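Local atomic coordinates of probable transcriptional regulator (Rhodococcus jostii, PDB entry 3ON2), a protein that is of unknown function but probably binds regulatory DNA as a transcription factor of the TetR family. Residues 89-93 and 138-142; 94-98 and 161-165. All blocks are in the same frame, centred on the assembly; numbering follows the deposited sequence.

Overall arrangement
Both contacts belong to the all-helical C-terminal domain of this TetR-family protein and share helix 86-103, whose two adjoining segments face different partners: 89-93 packs on helix 122-144 in contact 1, and 94-98 packs on helix 153-172 (the next helix in the chain) in contact 2. The contact centres lie about 12 Å apart; contact 2 is buried, about 10 Å from the centre of the chain, while contact 1 is partly buried at about 17 Å. Both contribute to the pocket that holds a PG6 molecule, probably from the crystallisation liquor: L93 and V139 in contact 1, A94, Y97, F161 and F164 in contact 2. The side chains of V139 and F161 are each about 4 Å from PG6.

Contact 1. Residues 89-93 and 138-142; sequences RFAAL and IVTEA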
loop_
_atom_site.group_PDB
_atom_site.type_symbol
_atom_site.label_atom_id
_atom_site.label_comp_id
_atom_site.label_asym_id
_atom_site.label_seq_id
_atom_site.Cartn_x
_atom_site.Cartn_y
_atom_site.Cartn_z
ATOM N N ARG A 89 -14.345 -2.255 11.425
ATOM C CA ARG A 89 -13.669 -1.623 10.301
ATOM C C ARG A 89 -12.238 -1.263 10.644
ATOM O O ARG A 89 -11.357 -1.415 9.808
ATOM C CB ARG A 89 -14.389 -0.347 9.877
ATOM C CG ARG A 89 -15.691 -0.626 9.209
ATOM C CD ARG A 89 -16.391 0.658 8.819
ATOM N NE ARG A 89 -17.536 0.313 7.997
ATOM C CZ ARG A 89 -18.136 1.130 7.140
ATOM N NH1 ARG A 89 -17.719 2.385 6.966
ATOM N NH2 ARG A 89 -19.166 0.675 6.461
ATOM N N PHE A 90 -12.022 -0.730 11.848
ATOM C CA PHE A 90 -10.665 -0.368 12.299
ATOM C C PHE A 90 -9.797 -1.606 12.323
ATOM O O PHE A 90 -8.686 -1.589 11.815
ATOM C CB PHE A 90 -10.682 0.247 13.705
ATOM C CG PHE A 90 -11.096 1.708 13.761
ATOM C CD1 PHE A 90 -12.069 2.231 12.909
ATOM C CD2 PHE A 90 -10.552 2.539 14.734
ATOM C CE1 PHE A 90 -12.470 3.559 13.015
ATOM C CE2 PHE A 90 -10.947 3.879 14.841
ATOM C CZ PHE A 90 -11.897 4.390 13.973
ATOM N N ALA A 91 -10.314 -2.680 12.918
ATOM C CA ALA A 91 -9.619 -3.961 12.946
ATOM C C ALA A 91 -9.331 -4.510 11.540
ATOM O O ALA A 91 -8.219 -4.979 11.265
ATOM C CB ALA A 91 -10.391 -4.994 13.797
ATOM N N ALA A 92 -10.311 -4.446 10.644
ATOM C CA ALA A 92 -10.107 -4.957 9.286
ATOM C C ALA A 92 -9.075 -4.159 8.498
ATOM O O ALA A 92 -8.280 -4.749 7.758
ATOM C CB ALA A 92 -11.425 -5.021 8.501
ATOM N N LEU A 93 -9.104 -2.830 8.621
ATOM C CA LEU A 93 -8.133 -1.991 7.922
ATOM C C LEU A 93 -6.722 -2.296 8.385
ATOM O O LEU A 93 -5.815 -2.340 7.571
ATOM C CB LEU A 93 -8.399 -0.500 8.134
ATOM C CG LEU A 93 -9.559 0.095 7.334
ATOM C CD1 LEU A 93 -9.822 1.480 7.873
ATOM C CD2 LEU A 93 -9.289 0.164 5.824
ATOM N N ILE A 138 -13.181 6.809 7.425
ATOM C CA ILE A 138 -13.613 5.763 8.359
ATOM C C ILE A 138 -13.541 6.237 9.821
ATOM O O ILE A 138 -14.430 5.921 10.616
ATOM C CB ILE A 138 -12.722 4.492 8.222
ATOM C CG1 ILE A 138 -12.743 3.926 6.785
ATOM C CG2 ILE A 138 -13.089 3.441 9.253
ATOM C CD1 ILE A 138 -13.931 3.053 6.445
ATOM N N VAL A 139 -12.474 6.960 10.172
ATOM C CA VAL A 139 -12.338 7.577 11.516
ATOM C C VAL A 139 -13.433 8.647 11.718
ATOM O O VAL A 139 -14.096 8.660 12.751
ATOM C CB VAL A 139 -10.911 8.196 11.733
ATOM C CG1 VAL A 139 -10.832 9.049 13.021
ATOM C CG2 VAL A 139 -9.799 7.106 11.708
ATOM N N THR A 140 -13.610 9.530 10.729
ATOM C CA THR A 140 -14.633 10.601 10.789
ATOM C C THR A 140 -16.023 10.002 10.965
ATOM O O THR A 140 -16.783 10.459 11.820
ATOM C CB THR A 140 -14.580 11.544 9.548
ATOM O OG1 THR A 140 -13.256 12.053 9.412
ATOM C CG2 THR A 140 -15.517 12.767 9.692
ATOM N N GLU A 141 -16.338 8.967 10.189
ATOM C CA GLU A 141 -17.619 8.246 10.305
ATOM C C GLU A 141 -17.778 7.633 11.685
ATOM O O GLU A 141 -18.882 7.603 12.230
ATOM C CB GLU A 141 -17.775 7.162 9.221
ATOM C CG GLU A 141 -17.851 7.709 7.776
ATOM C CD GLU A 141 -17.933 6.617 6.681
ATOM O OE1 GLU A 141 -17.914 5.410 7.017
ATOM O OE2 GLU A 141 -18.015 6.972 5.469
ATOM N N ALA A 142 -16.679 7.152 12.259
ATOM C CA ALA A 142 -16.709 6.578 13.614
ATOM C C ALA A 142 -17.015 7.641 14.654
ATOM O O ALA A 142 -17.694 7.381 15.657
ATOM C CB ALA A 142 -15.379 5.876 13.951
#
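This is an antiparallel helix-helix contact, apolar at its centre and closed on one flank by a salt bridge, between the early part of helix 86-103 and the late part of helix 122-144. The segment axes run at 165° to each other, 11.4 Å apart at their closest, so the backbones do not touch; the nearest CA atoms, those of R89 and I138, are 7.6 Å apart, and long side chains bridge the gap. I138 is central. Its CG2 lies 3.8 Å from CE1 of F90, its CG1 4.0 Å from CD1 of L93, and its CD1 3.9 Å from NH1 of R89, so that one branched residue meets three side chains of the other helix. The CA-CB bond of F90 points sideways, but the end of the ring reaches across, with CZ 3.8 Å from CB of A142 and 4.1 Å from CG2 of V139; A142 is small enough to leave room for it. The ring also makes an edge-to-face pair with W193. Such packing of antiparallel helices builds the C-terminal domain of TetR-family regulators, which commonly encloses an effector pocket, and here L93 and V139 belong to the pocket around a bound PG6 molecule. Helix 56-81 packs against the same cluster, V79 touching R89, L93 and I138. Toward the solvent, the extended side chain of R89, with chi2 and chi3 both t, carries its guanidinium past I138 to E141. NH1 of R89 stands 3.0 Å from OE1 of E141, with the carboxylate oxygen at the guanidinium edge, near its plane.

Contact 2. Residues 94-98 and 161-165; sequences AGAYV and FATFH
Segments 94-98 of helix 86-103 and 161-165 of helix 153-172, both alpha-helical, cross at -49°, N-to-C directions 49° apart, axes 9.8 Å apart at their closest; A94 and F164 set the register, CA to CA 6.3 Å. Y97 (chi1 t, chi2 78°) points toward the other helix and brings OH to 2.8 Å from ND1 of H165 (chi1 t, chi2 66°), a hydrogen bond in which either may donate; the same OH also hydrogen-bonds Y112 OH. F161 (chi1 t, chi2 43°) directs its ring edge at the Y97 face in an offset edge-to-face pair, planes at 90°, centroids 5.8 Å apart. F164 (chi1 m, chi2 -73°) lays its ring face over A94: CB sits 3.5 Å from the ring centroid, 5° off the normal, a CH-pi contact. V98 (chi1 t) places CG2 4.0 Å from F164 CB. A94, Y97, F161 and F164 help line the TetR-type C-terminal pocket around PG6, F161 about 4 Å from it. The chemistry implies a mainly apolar, aromatic wall whose buried tyrosine hydroxyl is satisfied by H165 and Y112.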
loop_
_atom_site.group_PDB
_atom_site.type_symbol
_atom_site.label_atom_id
_atom_site.label_comp_id
_atom_site.label_asym_id
_atom_site.label_seq_id
_atom_site.Cartn_x
_atom_site.Cartn_y
_atom_site.Cartn_z
ATOM N N ALA A 94 -6.532 -2.473 9.691
ATOM C CA ALA A 94 -5.188 -2.721 10.225
ATOM C C ALA A 94 -4.620 -4.011 9.689
ATOM O O ALA A 94 -3.507 -4.031 9.199
ATOM C CB ALA A 94 -5.211 -2.758 11.741
ATOM N N GLY A 95 -5.383 -5.088 9.827
ATOM C CA GLY A 95 -4.992 -6.403 9.323
ATOM C C GLY A 95 -4.708 -6.394 7.828
ATOM O O GLY A 95 -3.718 -6.982 7.390
ATOM N N ALA A 96 -5.558 -5.718 7.046
ATOM C CA ALA A 96 -5.323 -5.584 5.598
ATOM C C ALA A 96 -4.066 -4.791 5.259
ATOM O O ALA A 96 -3.356 -5.115 4.297
ATOM C CB ALA A 96 -6.531 -4.946 4.896
ATOM N N TYR A 97 -3.802 -3.728 6.000
ATOM C CA TYR A 97 -2.561 -2.979 5.758
ATOM C C TYR A 97 -1.298 -3.835 5.974
ATOM O O TYR A 97 -0.376 -3.836 5.149
ATOM C CB TYR A 97 -2.459 -1.711 6.624
ATOM C CG TYR A 97 -1.142 -1.014 6.325
ATOM C CD1 TYR A 97 -1.014 -0.244 5.162
ATOM C CD2 TYR A 97 -0.017 -1.198 7.132
ATOM C CE1 TYR A 97 0.171 0.354 4.829
ATOM C CE2 TYR A 97 1.201 -0.588 6.799
ATOM C CZ TYR A 97 1.279 0.195 5.647
ATOM O OH TYR A 97 2.433 0.816 5.261
ATOM N N VAL A 98 -1.238 -4.506 7.121
ATOM C CA VAL A 98 -0.066 -5.309 7.460
ATOM C C VAL A 98 0.107 -6.446 6.447
ATOM O O VAL A 98 1.218 -6.673 5.964
ATOM C CB VAL A 98 -0.107 -5.781 8.948
ATOM C CG1 VAL A 98 1.115 -6.660 9.303
ATOM C CG2 VAL A 98 -0.142 -4.546 9.890
ATOM N N PHE A 161 -1.725 4.700 11.296
ATOM C CA PHE A 161 -0.765 4.371 10.232
ATOM C C PHE A 161 0.630 4.078 10.798
ATOM O O PHE A 161 1.231 3.084 10.428
ATOM C CB PHE A 161 -0.714 5.491 9.196
ATOM C CG PHE A 161 0.328 5.308 8.110
ATOM C CD1 PHE A 161 0.532 4.078 7.488
ATOM C CD2 PHE A 161 1.033 6.411 7.643
ATOM C CE1 PHE A 161 1.466 3.932 6.456
ATOM C CE2 PHE A 161 1.973 6.290 6.626
ATOM C CZ PHE A 161 2.197 5.055 6.026
ATOM N N ALA A 162 1.098 4.916 11.722
ATOM C CA ALA A 162 2.403 4.728 12.349
ATOM C C ALA A 162 2.424 3.408 13.103
ATOM O O ALA A 162 3.421 2.668 13.042
ATOM C CB ALA A 162 2.720 5.864 13.297
ATOM N N THR A 163 1.349 3.140 13.833
ATOM C CA THR A 163 1.238 1.893 14.580
ATOM C C THR A 163 1.367 0.672 13.679
ATOM O O THR A 163 2.209 -0.206 13.940
ATOM C CB THR A 163 -0.066 1.807 15.368
ATOM O OG1 THR A 163 -0.118 2.916 16.279
ATOM C CG2 THR A 163 -0.141 0.446 16.144
ATOM N N PHE A 164 0.553 0.606 12.632
ATOM C CA PHE A 164 0.544 -0.604 11.801
ATOM C C PHE A 164 1.680 -0.657 10.779
ATOM O O PHE A 164 2.169 -1.755 10.456
ATOM C CB PHE A 164 -0.885 -0.906 11.272
ATOM C CG PHE A 164 -1.840 -1.121 12.401
ATOM C CD1 PHE A 164 -1.791 -2.302 13.147
ATOM C CD2 PHE A 164 -2.688 -0.098 12.821
ATOM C CE1 PHE A 164 -2.608 -2.482 14.257
ATOM C CE2 PHE A 164 -3.531 -0.285 13.937
ATOM C CZ PHE A 164 -3.479 -1.481 14.638
ATOM N N HIS A 165 2.144 0.498 10.300
ATOM C CA HIS A 165 3.402 0.492 9.565
ATOM C C HIS A 165 4.585 0.091 10.468
ATOM O O HIS A 165 5.525 -0.552 10.003
ATOM C CB HIS A 165 3.695 1.825 8.878
ATOM C CG HIS A 165 4.839 1.750 7.915
ATOM N ND1 HIS A 165 4.779 1.004 6.756
ATOM C CD2 HIS A 165 6.074 2.305 7.943
ATOM C CE1 HIS A 165 5.933 1.092 6.118
ATOM N NE2 HIS A 165 6.730 1.888 6.807
#